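Local coordinates for protein sulfoquinovosidase (Escherichia coli, PDB 5OHT) that hydrolyses sulfoquinovosyl diacylglycerides and simple sulfoquinovosides such as sulfoquinovosyl glycerol, releasing sulfoquinovose for sulfoglycolysis, at residues A[179-184]-A[453-458]; A[286-291]-A[300-305]; A[472-477]-A[507-512]. One frame throughout, in Å; residues are numbered along the deposited sequence.

Interaction 1: A[179-184]-A[453-458]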
loop_
_atom_site.group_PDB
_atom_site.type_symbol
_atom_site.label_atom_id
_atom_site.label_comp_id
_atom_site.label_asym_id
_atom_site.label_seq_id
_atom_site.Cartn_x
_atom_site.Cartn_y
_atom_site.Cartn_z
ATOM N N TRP A 179 -9.436 7.829 1.462
ATOM C CA TRP A 179 -8.094 8.450 1.411
ATOM C C TRP A 179 -7.008 7.335 1.624
ATOM O O TRP A 179 -7.207 6.412 2.432
ATOM C CB TRP A 179 -7.959 9.543 2.477
ATOM C CG TRP A 179 -8.726 10.837 2.228
ATOM C CD1 TRP A 179 -9.928 10.987 1.599
ATOM C CD2 TRP A 179 -8.315 12.171 2.642
ATOM N NE1 TRP A 179 -10.285 12.339 1.592
ATOM C CE2 TRP A 179 -9.322 13.071 2.242
ATOM C CE3 TRP A 179 -7.196 12.675 3.325
ATOM C CZ2 TRP A 179 -9.240 14.456 2.504
ATOM C CZ3 TRP A 179 -7.133 14.057 3.624
ATOM C CH2 TRP A 179 -8.135 14.920 3.185
ATOM N N THR A 180 -5.934 7.433 0.880
ATOM C CA THR A 180 -4.791 6.465 0.917
ATOM C C THR A 180 -3.518 6.987 0.237
ATOM O O THR A 180 -3.555 7.756 -0.749
ATOM C CB THR A 180 -5.208 5.070 0.311
ATOM O OG1 THR A 180 -4.120 4.170 0.312
ATOM C CG2 THR A 180 -5.805 5.223 -1.104
ATOM N N PHE A 181 -2.389 6.514 0.760
ATOM C CA PHE A 181 -1.090 6.700 0.167
ATOM C C PHE A 181 -0.917 5.904 -1.164
ATOM O O PHE A 181 -0.022 6.237 -1.959
ATOM C CB PHE A 181 0.065 6.299 1.115
ATOM C CG PHE A 181 -0.092 6.676 2.566
ATOM C CD1 PHE A 181 0.181 7.960 3.013
ATOM C CD2 PHE A 181 -0.432 5.713 3.514
ATOM C CE1 PHE A 181 0.104 8.278 4.377
ATOM C CE2 PHE A 181 -0.560 6.031 4.859
ATOM C CZ PHE A 181 -0.257 7.321 5.288
ATOM N N PHE A 182 -1.737 4.872 -1.408
ATOM C CA PHE A 182 -1.519 3.923 -2.546
ATOM C C PHE A 182 -2.890 3.497 -3.166
ATOM O O PHE A 182 -3.319 2.350 -2.989
ATOM C CB PHE A 182 -0.766 2.696 -2.004
ATOM C CG PHE A 182 -0.228 1.672 -3.040
ATOM C CD1 PHE A 182 -0.589 1.661 -4.374
ATOM C CD2 PHE A 182 0.698 0.735 -2.619
ATOM C CE1 PHE A 182 -0.063 0.725 -5.244
ATOM C CE2 PHE A 182 1.236 -0.207 -3.485
ATOM C CZ PHE A 182 0.857 -0.224 -4.812
ATOM N N PRO A 183 -3.606 4.442 -3.801
ATOM C CA PRO A 183 -4.753 4.035 -4.612
ATOM C C PRO A 183 -4.184 3.472 -5.957
ATOM O O PRO A 183 -3.069 3.852 -6.356
ATOM C CB PRO A 183 -5.488 5.342 -4.841
ATOM C CG PRO A 183 -4.365 6.410 -4.927
ATOM C CD PRO A 183 -3.205 5.836 -4.094
ATOM N N GLN A 184 -4.904 2.539 -6.603
ATOM C CA GLN A 184 -4.478 1.997 -7.911
ATOM C C GLN A 184 -5.732 1.633 -8.762
ATOM O O GLN A 184 -6.635 1.029 -8.199
ATOM C CB GLN A 184 -3.535 0.778 -7.787
ATOM C CG GLN A 184 -2.865 0.389 -9.127
ATOM C CD GLN A 184 -1.833 -0.722 -9.051
ATOM O OE1 GLN A 184 -0.882 -0.614 -8.269
ATOM N NE2 GLN A 184 -2.023 -1.832 -9.851
ATOM N N PHE A 453 11.546 -0.182 2.614
ATOM C CA PHE A 453 10.112 -0.292 2.793
ATOM C C PHE A 453 9.420 1.038 2.558
ATOM O O PHE A 453 9.934 2.096 2.951
ATOM C CB PHE A 453 9.752 -0.956 4.166
ATOM C CG PHE A 453 10.437 -0.320 5.381
ATOM C CD1 PHE A 453 11.721 -0.662 5.714
ATOM C CD2 PHE A 453 9.764 0.581 6.175
ATOM C CE1 PHE A 453 12.363 -0.125 6.828
ATOM C CE2 PHE A 453 10.411 1.133 7.285
ATOM C CZ PHE A 453 11.709 0.788 7.586
ATOM N N MET A 454 8.285 0.965 1.876
ATOM C CA MET A 454 7.494 2.130 1.348
ATOM C C MET A 454 6.081 2.172 1.861
ATOM O O MET A 454 5.512 1.133 2.206
ATOM C CB MET A 454 7.451 2.108 -0.198
ATOM C CG MET A 454 8.795 1.970 -0.816
ATOM S SD MET A 454 8.882 2.300 -2.590
ATOM C CE MET A 454 8.516 4.060 -2.614
ATOM N N ARG A 455 5.500 3.375 1.950
ATOM C CA ARG A 455 4.064 3.527 2.305
ATOM C C ARG A 455 3.210 3.895 1.092
ATOM O O ARG A 455 2.031 3.509 1.050
ATOM C CB ARG A 455 3.862 4.518 3.471
ATOM C CG ARG A 455 3.983 5.993 3.104
ATOM C CD ARG A 455 3.720 7.000 4.230
ATOM N NE ARG A 455 3.575 8.366 3.695
ATOM C CZ ARG A 455 3.356 9.465 4.462
ATOM N NH1 ARG A 455 3.286 9.343 5.799
ATOM N NH2 ARG A 455 3.179 10.671 3.902
ATOM N N ALA A 456 3.781 4.656 0.142
ATOM C CA ALA A 456 3.063 5.098 -1.060
ATOM C C ALA A 456 3.328 4.087 -2.179
ATOM O O ALA A 456 4.343 3.335 -2.179
ATOM C CB ALA A 456 3.513 6.493 -1.547
ATOM N N GLY A 457 2.403 4.041 -3.124
ATOM C CA GLY A 457 2.580 3.231 -4.312
ATOM C C GLY A 457 1.705 3.630 -5.475
ATOM O O GLY A 457 0.819 4.468 -5.343
ATOM N N SER A 458 2.033 3.024 -6.625
ATOM C CA SER A 458 1.265 3.151 -7.893
ATOM C C SER A 458 1.637 2.013 -8.824
ATOM O O SER A 458 2.484 1.151 -8.481
ATOM C CB SER A 458 1.491 4.526 -8.583
ATOM O OG SER A 458 2.841 4.669 -9.057
#
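Phe182 lays its ring flat against the backbone of Gly457, whose CA stands 3.4 Å from the centroid of the Phe182 ring and only 10° off the ring normal, a CH-pi contact made over the centre of the face. This is the tight part of the contact: Phe182 CD1 reaches 3.2 Å from Gly457 C, and the ring continues along the chain to the backbone N of Ser458. With no side chain on Gly457, the ring can come down directly on the main chain. Phe182 CG is anti to the backbone N (chi1 -171°), which carries the ring across this backbone. The N-H of Phe182 is tied to Thr180 OG1 in an ST turn. The backbone link is a weak hydrogen bond of 3.5 Å from Gly457 N to Phe181 O, an oxygen that Thr150 also holds.

Phe181 meets Arg455 differently. CD of Arg455 lies over the ring face, 3.9 Å from the Phe181 centroid, and the extended chain then runs outward so that the guanidinium sits over the rim, with CZ 3.5 Å from Phe181 CE1 and the two planes 24° apart. Glu408, probably an active-site residue, takes Arg455 NE in a salt bridge, and Phe406 adds a cation-pi contact. Arg455 also touches the bound ligand, and its side chain comes about 3 Å (nearest atoms) from that of the nucleophile Asp405. Packing is looser toward Gln184, where OE1 approaches Ser458 C only at 3.7 Å and has Gln462 as its polar partner.

The contact joins the N-terminal galactose mutarotase-like region to the TIM barrel in the loop that follows strand 451-454. Helix 422-443 packs against Ala456 and Ser458 through Pro430, while strand 468-469 supplies Met468 to Phe182 and Trp469 to Arg455.

Interaction 2: A[286-291]-A[300-305]. With 9VH ([(3~{S},4~{R},5~{R})-4,5-bis(oxidanyl)piperidin-3-yl]methanesulfonic acid), chain D.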
loop_
_atom_site.group_PDB
_atom_site.type_symbol
_atom_site.label_atom_id
_atom_site.label_comp_id
_atom_site.label_asym_id
_atom_site.label_seq_id
_atom_site.Cartn_x
_atom_site.Cartn_y
_atom_site.Cartn_z
ATOM N N TRP A 286 16.665 0.622 13.624
ATOM C CA TRP A 286 16.154 1.565 12.621
ATOM C C TRP A 286 16.157 2.955 13.254
ATOM O O TRP A 286 15.370 3.239 14.157
ATOM C CB TRP A 286 14.737 1.171 12.115
ATOM C CG TRP A 286 14.148 2.254 11.275
ATOM C CD1 TRP A 286 14.680 2.760 10.151
ATOM C CD2 TRP A 286 12.939 2.994 11.519
ATOM N NE1 TRP A 286 13.915 3.778 9.667
ATOM C CE2 TRP A 286 12.830 3.949 10.491
ATOM C CE3 TRP A 286 11.951 2.938 12.502
ATOM C CZ2 TRP A 286 11.763 4.874 10.426
ATOM C CZ3 TRP A 286 10.895 3.846 12.450
ATOM C CH2 TRP A 286 10.823 4.815 11.413
ATOM N N ALA A 287 17.025 3.829 12.737
ATOM C CA ALA A 287 17.255 5.173 13.327
ATOM C C ALA A 287 17.006 6.230 12.267
ATOM O O ALA A 287 17.910 6.587 11.512
ATOM C CB ALA A 287 18.676 5.317 13.868
ATOM N N GLN A 288 15.777 6.760 12.265
ATOM C CA GLN A 288 15.371 7.698 11.181
ATOM C C GLN A 288 16.149 9.042 11.263
ATOM O O GLN A 288 16.283 9.758 10.260
ATOM C CB GLN A 288 13.872 7.946 11.204
ATOM C CG GLN A 288 13.257 8.581 12.431
ATOM C CD GLN A 288 11.795 9.017 12.216
ATOM O OE1 GLN A 288 11.142 8.561 11.284
ATOM N NE2 GLN A 288 11.272 9.871 13.121
ATOM N N ASP A 289 16.650 9.368 12.459
ATOM C CA ASP A 289 17.445 10.577 12.714
ATOM C C ASP A 289 18.946 10.421 12.428
ATOM O O ASP A 289 19.743 11.255 12.881
ATOM C CB ASP A 289 17.180 11.110 14.156
ATOM C CG ASP A 289 17.784 10.230 15.267
ATOM O OD1 ASP A 289 17.965 9.013 15.069
ATOM O OD2 ASP A 289 17.985 10.755 16.429
ATOM N N TRP A 290 19.346 9.423 11.629
ATOM C CA TRP A 290 20.711 9.283 11.166
ATOM C C TRP A 290 21.276 10.569 10.497
ATOM O O TRP A 290 22.512 10.760 10.442
ATOM C CB TRP A 290 20.849 8.102 10.210
ATOM C CG TRP A 290 20.303 8.416 8.821
ATOM C CD1 TRP A 290 19.016 8.661 8.510
ATOM C CD2 TRP A 290 21.046 8.536 7.596
ATOM N NE1 TRP A 290 18.912 8.974 7.165
ATOM C CE2 TRP A 290 20.126 8.877 6.575
ATOM C CE3 TRP A 290 22.408 8.409 7.261
ATOM C CZ2 TRP A 290 20.514 9.112 5.239
ATOM C CZ3 TRP A 290 22.808 8.635 5.928
ATOM C CH2 TRP A 290 21.837 9.004 4.924
ATOM N N SER A 291 20.376 11.411 9.960
ATOM C CA SER A 291 20.741 12.645 9.245
ATOM C C SER A 291 20.519 13.876 10.062
ATOM O O SER A 291 20.654 14.994 9.545
ATOM C CB SER A 291 19.946 12.748 7.921
ATOM O OG SER A 291 18.568 12.639 8.160
ATOM N N LYS A 300 8.903 15.516 17.139
ATOM C CA LYS A 300 10.224 15.285 16.623
ATOM C C LYS A 300 10.233 14.689 15.219
ATOM O O LYS A 300 9.778 13.556 15.003
ATOM C CB LYS A 300 10.995 14.450 17.635
ATOM C CG LYS A 300 12.377 13.973 17.233
ATOM C CD LYS A 300 13.217 13.791 18.511
ATOM C CE LYS A 300 13.963 12.524 18.545
ATOM N NZ LYS A 300 14.813 12.458 19.793
ATOM N N ARG A 301 10.779 15.463 14.261
ATOM C CA ARG A 301 10.891 15.053 12.853
ATOM C C ARG A 301 12.349 14.843 12.404
ATOM O O ARG A 301 13.331 15.161 13.143
ATOM C CB ARG A 301 10.130 16.054 11.973
ATOM C CG ARG A 301 8.718 16.317 12.474
ATOM C CD ARG A 301 7.727 16.971 11.469
ATOM N NE ARG A 301 7.567 16.188 10.221
ATOM C CZ ARG A 301 6.892 16.615 9.155
ATOM N NH1 ARG A 301 6.824 15.840 8.106
ATOM N NH2 ARG A 301 6.296 17.845 9.123
ATOM N N VAL A 302 12.521 14.283 11.215
ATOM C CA VAL A 302 13.844 14.082 10.657
ATOM C C VAL A 302 14.309 15.401 9.935
ATOM O O VAL A 302 13.480 16.176 9.436
ATOM C CB VAL A 302 13.816 12.938 9.642
ATOM C CG1 VAL A 302 15.174 12.741 9.012
ATOM C CG2 VAL A 302 13.296 11.657 10.307
ATOM N N MET A 303 15.628 15.612 9.902
ATOM C CA MET A 303 16.245 16.694 9.085
ATOM C C MET A 303 16.385 16.198 7.664
ATOM O O MET A 303 17.190 15.286 7.431
ATOM C CB MET A 303 17.643 17.127 9.626
ATOM C CG MET A 303 18.287 18.253 8.789
ATOM S SD MET A 303 17.196 19.684 8.446
ATOM C CE MET A 303 17.018 20.385 10.039
ATOM N N TRP A 304 15.634 16.761 6.722
ATOM C CA TRP A 304 15.591 16.198 5.356
ATOM C C TRP A 304 16.785 16.649 4.517
ATOM O O TRP A 304 16.626 17.410 3.536
ATOM C CB TRP A 304 14.265 16.560 4.640
ATOM C CG TRP A 304 12.975 15.982 5.295
ATOM C CD1 TRP A 304 12.871 15.260 6.465
ATOM C CD2 TRP A 304 11.640 16.115 4.784
ATOM N NE1 TRP A 304 11.552 14.912 6.685
ATOM C CE2 TRP A 304 10.772 15.442 5.681
ATOM C CE3 TRP A 304 11.091 16.735 3.643
ATOM C CZ2 TRP A 304 9.410 15.361 5.461
ATOM C CZ3 TRP A 304 9.703 16.676 3.437
ATOM C CH2 TRP A 304 8.881 15.998 4.351
ATOM N N ASN A 305 17.989 16.149 4.881
ATOM C CA ASN A 305 19.187 16.280 4.056
ATOM C C ASN A 305 19.944 14.968 4.158
ATOM O O ASN A 305 20.376 14.600 5.241
ATOM C CB ASN A 305 20.037 17.471 4.566
ATOM C CG ASN A 305 21.115 17.869 3.560
ATOM O OD1 ASN A 305 20.804 18.298 2.461
ATOM N ND2 ASN A 305 22.371 17.710 3.942
HETATM O O1 9VH D . 8.580 13.424 10.603
HETATM S S1 9VH D . 9.222 13.013 9.397
HETATM O O2 9VH D . 10.547 13.415 9.102
HETATM O O3 9VH D . 8.418 13.470 8.217
HETATM C C1 9VH D . 9.244 11.233 9.300
HETATM C C2 9VH D . 7.920 10.500 9.589
HETATM C C3 9VH D . 6.841 10.799 8.559
HETATM N N1 9VH D . 6.446 9.734 7.617
HETATM C C4 9VH D . 6.065 8.482 8.290
HETATM C C5 9VH D . 6.707 8.276 9.667
HETATM O O4 9VH D . 6.882 6.899 9.933
HETATM C C6 9VH D . 8.056 8.982 9.795
HETATM O O5 9VH D . 8.558 8.731 11.110
HETATM O O HOH W 1 8.689 11.831 13.055
HETATM O O HOH W 2 17.122 12.452 18.293
#
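Gln288 and Val302 hold distant parts of one ligand, the bound dihydroxypiperidinyl methanesulfonate, while packing on each other: CG1 of Val302 lies on the backbone O of Gln288, and CG2 runs along its side chain, 3.6 Å from Gln288 CD. Gln288 OE1 accepts a short 2.6 Å bond from hydroxyl O5 of the ligand, while Val302 N donates to sulfonate oxygen O2 at 3.0 Å. The other donor to O2 is Trp304 NE1, in the plane of its indole and almost straight at 175°. Arg301 serves the two remaining oxygens like a fork: NE bonds O1 at 3.0 Å and NH1 bonds O3 at 2.9 Å. A bend in its chain (chi3 57°) turns the guanidinium edge toward the sulfonate, and Phe367 O holds NH2. A water completes the bridge, accepting from Gln288 NE2 and donating both to Lys300 O and to O1.

Away from the ligand, Ser291 OG donates to Met303 O at 3.1 Å, sharing that carbonyl with Asn305 N, and a second water joins Asp289 OD2 to Lys300 NZ. The segments thus link the end of barrel strand 282-286 to strand 299-302 and the turn after it, which together supply the sulfonate donors. Charged, backbone and indole donors converging on all three sulfonate oxygens are consistent with recognition of the sulfonate of the sulfoquinovose headgroup.

Interaction 3: A[472-477]-A[507-512]. With CA (calcium ion), chain C; 9VH ([(3~{S},4~{R},5~{R})-4,5-bis(oxidanyl)piperidin-3-yl]methanesulfonic acid), chain D.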
loop_
_atom_site.group_PDB
_atom_site.type_symbol
_atom_site.label_atom_id
_atom_site.label_comp_id
_atom_site.label_asym_id
_atom_site.label_seq_id
_atom_site.Cartn_x
_atom_site.Cartn_y
_atom_site.Cartn_z
ATOM N N ASP A 472 0.936 5.674 8.473
ATOM C CA ASP A 472 0.611 6.248 9.791
ATOM C C ASP A 472 -0.830 5.903 10.290
ATOM O O ASP A 472 -1.834 6.450 9.791
ATOM C CB ASP A 472 0.709 7.810 9.794
ATOM C CG ASP A 472 2.074 8.341 9.299
ATOM O OD1 ASP A 472 2.989 7.561 8.898
ATOM O OD2 ASP A 472 2.211 9.574 9.307
ATOM N N GLN A 473 -0.920 4.986 11.246
ATOM C CA GLN A 473 -2.113 4.748 12.065
ATOM C C GLN A 473 -2.019 5.654 13.291
ATOM O O GLN A 473 -0.907 6.010 13.743
ATOM C CB GLN A 473 -2.231 3.296 12.605
ATOM C CG GLN A 473 -2.679 2.235 11.587
ATOM C CD GLN A 473 -1.626 2.006 10.516
ATOM O OE1 GLN A 473 -0.519 1.487 10.792
ATOM N NE2 GLN A 473 -1.935 2.444 9.269
ATOM N N ASN A 474 -3.183 6.060 13.785
ATOM C CA ASN A 474 -3.257 6.675 15.147
ATOM C C ASN A 474 -2.825 5.667 16.200
ATOM O O ASN A 474 -2.928 4.430 15.989
ATOM C CB ASN A 474 -4.699 7.117 15.517
ATOM C CG ASN A 474 -5.232 8.214 14.656
ATOM O OD1 ASN A 474 -4.467 8.920 13.978
ATOM N ND2 ASN A 474 -6.551 8.395 14.691
ATOM N N VAL A 475 -2.339 6.197 17.354
ATOM C CA VAL A 475 -2.045 5.371 18.502
ATOM C C VAL A 475 -3.293 5.063 19.252
ATOM O O VAL A 475 -3.365 5.310 20.488
ATOM C CB VAL A 475 -0.914 5.972 19.411
ATOM C CG1 VAL A 475 0.397 5.938 18.672
ATOM C CG2 VAL A 475 -1.200 7.424 19.920
ATOM N N ASP A 476 -4.272 4.480 18.562
ATOM C CA ASP A 476 -5.598 4.224 19.084
ATOM C C ASP A 476 -6.197 2.882 18.677
ATOM O O ASP A 476 -5.561 2.148 17.926
ATOM C CB ASP A 476 -6.588 5.434 18.848
ATOM C CG ASP A 476 -7.166 5.589 17.404
ATOM O OD1 ASP A 476 -7.158 4.649 16.559
ATOM O OD2 ASP A 476 -7.731 6.723 17.169
ATOM N N TRP A 477 -7.422 2.617 19.159
ATOM C CA TRP A 477 -8.168 1.413 18.838
ATOM C C TRP A 477 -9.293 1.610 17.791
ATOM O O TRP A 477 -10.212 0.748 17.701
ATOM C CB TRP A 477 -8.776 0.773 20.117
ATOM C CG TRP A 477 -7.841 0.593 21.248
ATOM C CD1 TRP A 477 -7.471 1.552 22.196
ATOM C CD2 TRP A 477 -7.070 -0.588 21.560
ATOM N NE1 TRP A 477 -6.553 0.986 23.083
ATOM C CE2 TRP A 477 -6.316 -0.310 22.726
ATOM C CE3 TRP A 477 -6.994 -1.880 20.999
ATOM C CZ2 TRP A 477 -5.458 -1.258 23.312
ATOM C CZ3 TRP A 477 -6.163 -2.822 21.590
ATOM C CH2 TRP A 477 -5.378 -2.491 22.724
ATOM N N GLY A 507 1.589 1.720 16.283
ATOM C CA GLY A 507 1.100 2.896 15.576
ATOM C C GLY A 507 2.077 4.075 15.640
ATOM O O GLY A 507 3.130 3.965 16.279
ATOM N N TYR A 508 1.667 5.202 15.059
ATOM C CA TYR A 508 2.490 6.400 14.882
ATOM C C TYR A 508 1.923 7.723 15.406
ATOM O O TYR A 508 2.563 8.413 16.255
ATOM C CB TYR A 508 2.825 6.578 13.412
ATOM C CG TYR A 508 3.674 7.820 13.151
ATOM C CD1 TYR A 508 5.015 7.851 13.531
ATOM C CD2 TYR A 508 3.100 8.985 12.575
ATOM C CE1 TYR A 508 5.758 9.000 13.345
ATOM C CE2 TYR A 508 3.882 10.130 12.361
ATOM C CZ TYR A 508 5.185 10.130 12.777
ATOM O OH TYR A 508 5.947 11.259 12.557
ATOM N N THR A 509 0.748 8.102 14.909
ATOM C CA THR A 509 0.230 9.479 15.053
ATOM C C THR A 509 -0.243 9.794 16.485
ATOM O O THR A 509 -1.176 9.175 16.982
ATOM C CB THR A 509 -0.905 9.760 14.067
ATOM O OG1 THR A 509 -0.510 9.391 12.701
ATOM C CG2 THR A 509 -1.249 11.300 14.151
ATOM N N THR A 510 0.417 10.771 17.100
ATOM C CA THR A 510 0.282 11.065 18.530
ATOM C C THR A 510 -0.104 12.593 18.598
ATOM O O THR A 510 0.758 13.483 18.373
ATOM C CB THR A 510 1.646 10.824 19.204
ATOM O OG1 THR A 510 2.176 9.521 18.881
ATOM C CG2 THR A 510 1.541 10.927 20.717
ATOM N N LEU A 511 -1.377 12.848 18.815
ATOM C CA LEU A 511 -2.025 14.169 18.709
ATOM C C LEU A 511 -3.252 14.220 19.579
ATOM O O LEU A 511 -3.901 13.194 19.865
ATOM C CB LEU A 511 -2.489 14.445 17.259
ATOM C CG LEU A 511 -1.471 14.718 16.216
ATOM C CD1 LEU A 511 -2.200 14.805 14.857
ATOM C CD2 LEU A 511 -0.636 15.976 16.538
ATOM N N PHE A 512 -3.636 15.459 19.965
ATOM C CA PHE A 512 -4.870 15.688 20.753
ATOM C C PHE A 512 -4.765 14.908 22.080
ATOM O O PHE A 512 -3.715 14.998 22.703
ATOM C CB PHE A 512 -6.118 15.415 19.919
ATOM C CG PHE A 512 -6.048 16.001 18.514
ATOM C CD1 PHE A 512 -5.703 17.338 18.320
ATOM C CD2 PHE A 512 -6.275 15.210 17.381
ATOM C CE1 PHE A 512 -5.615 17.884 17.058
ATOM C CE2 PHE A 512 -6.157 15.764 16.095
ATOM C CZ PHE A 512 -5.831 17.101 15.953
HETATM CA CA CA C . -3.752 7.865 9.498
HETATM O O1 9VH D . 8.580 13.424 10.603
HETATM S S1 9VH D . 9.222 13.013 9.397
HETATM O O2 9VH D . 10.547 13.415 9.102
HETATM O O3 9VH D . 8.418 13.470 8.217
HETATM C C1 9VH D . 9.244 11.233 9.300
HETATM C C2 9VH D . 7.920 10.500 9.589
HETATM C C3 9VH D . 6.841 10.799 8.559
HETATM N N1 9VH D . 6.446 9.734 7.617
HETATM C C4 9VH D . 6.065 8.482 8.290
HETATM C C5 9VH D . 6.707 8.276 9.667
HETATM O O4 9VH D . 6.882 6.899 9.933
HETATM C C6 9VH D . 8.056 8.982 9.795
HETATM O O5 9VH D . 8.558 8.731 11.110
HETATM O O HOH W 3 0.792 11.188 11.112
HETATM O O HOH W 4 -2.977 8.887 11.631
HETATM O O HOH W 5 -2.301 9.469 8.524
#
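Gln473 O is gripped by two successive amides, Tyr508 N at 3.0 Å and Thr509 N at 2.9 Å. Thr509 O in turn accepts from Val475 N at 3.2 Å, so that Asn474 and Thr509 form a single beta bridge between two loops. Val475 is the centre of an inverse gamma turn; its CG2 leans on Thr509 O.

Asp472, the probable proton donor, lies alongside Tyr508 with their planes 43° apart, OD2 coming 3.4 Å from Tyr508 CD2. The other carboxylate oxygen, OD1, faces the ligand, 3.3 Å from its C4, and the Tyr508 ring offers a face to ligand C5. These loops follow strands 468-469 and 501-505 of the TIM-barrel domain; the active site of a TIM-barrel enzyme is built at the C-terminal ends of its barrel strands.

Behind the carboxylate, Asp472 O binds the calcium ion at 2.4 Å, joined by Gln153, Gly154 and Asp481. One metal-bound water also bonds Asn474 OD1 and Thr509 OG1. Thr509 OG1 holds a further water, which donates to Asp472 OD2 at 2.8 Å and thereby connects the carboxylate to the calcium shell.

The three contacts surround one pocket, their centres 18 to 21 Å apart. Interaction 2 is nested along the chain within the loop that interaction 1 closes, and interaction 3 follows both. Strands 282-286 and 451-454 belong to the same parallel sheet of the TIM barrel, so interactions 1 and 2 both adjoin barrel strands, and Phe453 packs near Trp286. Interactions 1 and 3 touch more closely: Phe181 packs on Asp472, and Arg455 NH1 makes a long, weak ion pair with Asp472 OD1. Interactions 2 and 3 do not meet but share the bound ligand, one at the sulfonate and a ring hydroxyl, the other at ring carbons; the sulfonate donors and probable proton donor thus come from different parts of the barrel.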